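Long-range contact in glucosamine-6-phosphate deaminase (Bacillus subtilis, PDB 2BKV), which belongs to the glucosamine-6-phosphate isomerase/6-phosphogluconolactonase family and probably has a Rossmann-like alpha/beta fold: residues 34-39 / 82-87. Sequence-based numbering, arbitrary orientation. Where two conformers were deposited one is given.
Sequences LATGGT and FYMNDR. With PGA (2-phosphoglycolic acid), chain C.
Y83 reaches from its helix to the loop 34-39 and lays one face of its ring on T36. The CB of T36 stands almost over the ring centre, 3.6 Å from the centroid and 12° off the normal, a CH-pi contact; its methyl CG2 lies nearer the rim, 3.5 Å from Y83 CD2. With CG anti to the backbone N (chi1 177°), the ring extends away from the helix and carries its hydroxyl past T36 to the next residue. There Y83 OH donates a hydrogen bond of 2.7 Å to G37 O, arriving in the carbonyl plane at a C=O...O angle of 145°. Face contact and hydroxyl bond together would restrain the tilt of the ring. In one of two R87 conformers, NE lies over the rim of the opposite face.

M84 packs beside T36. Its chain bends at chi2 and chi3, bringing SD to 3.9 Å from T36 CG2 and turning the terminal CE onto L34, 3.6 Å from L34 CD1.

The G37-G38 peptide links this packing to the phosphate site: its O takes the bond from Y83 OH, and its N, that of G38, donates to O2P of 2-phosphoglycolic acid. T39 grips O4P with both its backbone N and OG1, the latter at 2.6 Å. H138 NE2 and K202 NZ are also hydrogen-bonded to the ligand.

This buried contact packs helix 80-89 against the loop that joins strand 31-34 to helix 41-53. Y44 of that helix touches L34, Y83 and M84, in one conformer R87 forms a salt bridge with E41, and N65 of the neighbouring parallel strand 62-69 lies against T36 and M84.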
loop_
_atom_site.group_PDB
_atom_site.type_symbol
_atom_site.label_atom_id
_atom_site.label_comp_id
_atom_site.label_asym_id
_atom_site.label_seq_id
_atom_site.Cartn_x
_atom_site.Cartn_y
_atom_site.Cartn_z
ATOM N N LEU A 34 -0.172 5.425 -0.322
ATOM C CA LEU A 34 1.054 4.693 -0.466
ATOM C C LEU A 34 1.070 3.432 0.376
ATOM O O LEU A 34 0.274 3.270 1.333
ATOM C CB LEU A 34 2.209 5.587 -0.057
ATOM C CG LEU A 34 2.350 6.853 -0.922
ATOM C CD1 LEU A 34 3.485 7.736 -0.460
ATOM C CD2 LEU A 34 2.484 6.533 -2.409
ATOM N N ALA A 35 2.038 2.572 0.077
ATOM C CA ALA A 35 2.163 1.232 0.697
ATOM C C ALA A 35 3.624 0.907 0.982
ATOM O O ALA A 35 4.534 1.576 0.468
ATOM C CB ALA A 35 1.581 0.244 -0.204
ATOM N N THR A 36 3.828 -0.089 1.840
ATOM C CA THR A 36 5.191 -0.487 2.205
ATOM C C THR A 36 5.410 -1.935 1.801
ATOM O O THR A 36 4.684 -2.420 0.930
ATOM C CB THR A 36 5.470 -0.256 3.705
ATOM O OG1 THR A 36 4.747 -1.215 4.441
ATOM C CG2 THR A 36 5.073 1.142 4.167
ATOM N N GLY A 37 6.455 -2.549 2.345
ATOM C CA GLY A 37 6.828 -3.902 2.019
ATOM C C GLY A 37 7.862 -3.962 0.889
ATOM O O GLY A 37 8.346 -2.935 0.407
ATOM N N GLY A 38 8.193 -5.179 0.467
ATOM C CA GLY A 38 9.171 -5.399 -0.569
ATOM C C GLY A 38 8.705 -4.921 -1.932
ATOM O O GLY A 38 9.500 -4.414 -2.740
ATOM N N THR A 39 7.421 -5.120 -2.214
ATOM C CA THR A 39 6.958 -4.936 -3.576
ATOM C C THR A 39 7.179 -3.521 -4.114
ATOM O O THR A 39 7.725 -3.385 -5.208
ATOM C CB THR A 39 5.529 -5.355 -3.746
ATOM O OG1 THR A 39 5.348 -6.682 -3.246
ATOM C CG2 THR A 39 5.177 -5.352 -5.180
ATOM N N PHE A 82 9.104 4.811 9.730
ATOM C CA PHE A 82 10.528 4.725 9.446
ATOM C C PHE A 82 10.758 4.307 7.999
ATOM O O PHE A 82 11.594 4.885 7.305
ATOM C CB PHE A 82 11.180 3.743 10.413
ATOM C CG PHE A 82 12.689 3.623 10.250
ATOM C CD1 PHE A 82 13.562 4.376 11.022
ATOM C CD2 PHE A 82 13.225 2.774 9.298
ATOM C CE1 PHE A 82 14.958 4.251 10.859
ATOM C CE2 PHE A 82 14.592 2.639 9.127
ATOM C CZ PHE A 82 15.456 3.388 9.907
ATOM N N TYR A 83 10.043 3.278 7.560
ATOM C CA TYR A 83 10.149 2.821 6.155
ATOM C C TYR A 83 9.925 3.993 5.223
ATOM O O TYR A 83 10.669 4.201 4.301
ATOM C CB TYR A 83 9.147 1.711 5.875
ATOM C CG TYR A 83 9.063 1.174 4.471
ATOM C CD1 TYR A 83 9.542 -0.100 4.131
ATOM C CD2 TYR A 83 8.414 1.899 3.493
ATOM C CE1 TYR A 83 9.363 -0.610 2.877
ATOM C CE2 TYR A 83 8.242 1.411 2.225
ATOM C CZ TYR A 83 8.746 0.178 1.890
ATOM O OH TYR A 83 8.515 -0.292 0.611
ATOM N N MET A 84 8.819 4.709 5.391
ATOM C CA MET A 84 8.444 5.749 4.432
ATOM C C MET A 84 9.448 6.866 4.406
ATOM O O MET A 84 9.739 7.434 3.331
ATOM C CB MET A 84 7.049 6.258 4.684
ATOM C CG MET A 84 5.972 5.221 4.367
ATOM S SD MET A 84 5.966 4.592 2.676
ATOM C CE MET A 84 5.729 6.090 1.750
ATOM N N ASN A 85 9.948 7.237 5.584
ATOM C CA ASN A 85 10.936 8.259 5.620
ATOM C C ASN A 85 12.219 7.842 4.949
ATOM O O ASN A 85 12.808 8.620 4.245
ATOM C CB ASN A 85 11.171 8.779 7.027
ATOM C CG ASN A 85 11.109 10.273 7.057
ATOM O OD1 ASN A 85 10.098 10.834 7.402
ATOM N ND2 ASN A 85 12.136 10.910 6.538
ATOM N N ASP A 86 12.637 6.607 5.164
ATOM C CA ASP A 86 13.912 6.112 4.670
ATOM C C ASP A 86 13.869 5.915 3.188
ATOM O O ASP A 86 14.785 6.314 2.466
ATOM C CB ASP A 86 14.175 4.764 5.317
ATOM C CG ASP A 86 15.496 4.193 4.911
ATOM O OD1 ASP A 86 16.546 4.827 5.199
ATOM O OD2 ASP A 86 15.490 3.095 4.316
ATOM N N ARG A 87 12.813 5.261 2.719
ATOM C CA ARG A 87 12.716 4.906 1.303
ATOM C C ARG A 87 12.286 6.085 0.412
ATOM O O ARG A 87 12.513 6.085 -0.794
ATOM C CB ARG A 87 11.662 3.805 1.091
ATOM C CG ARG A 87 12.045 2.360 1.340
ATOM C CD ARG A 87 12.625 2.006 2.669
ATOM N NE ARG A 87 12.495 0.557 2.872
ATOM C CZ ARG A 87 12.993 -0.127 3.899
ATOM N NH1 ARG A 87 12.794 -1.436 3.982
ATOM N NH2 ARG A 87 13.687 0.485 4.840
HETATM P P PGA C . 5.229 -7.415 0.306
HETATM O O1P PGA C . 3.895 -7.220 1.208
HETATM O O2P PGA C . 6.353 -7.367 1.390
HETATM O O3P PGA C . 5.081 -8.797 -0.314
HETATM O O4P PGA C . 5.184 -6.263 -0.691
HETATM C C2 PGA C . 2.626 -7.425 0.598
HETATM C C1 PGA C . 1.548 -7.002 1.556
HETATM O O1 PGA C . 1.684 -7.708 2.778
#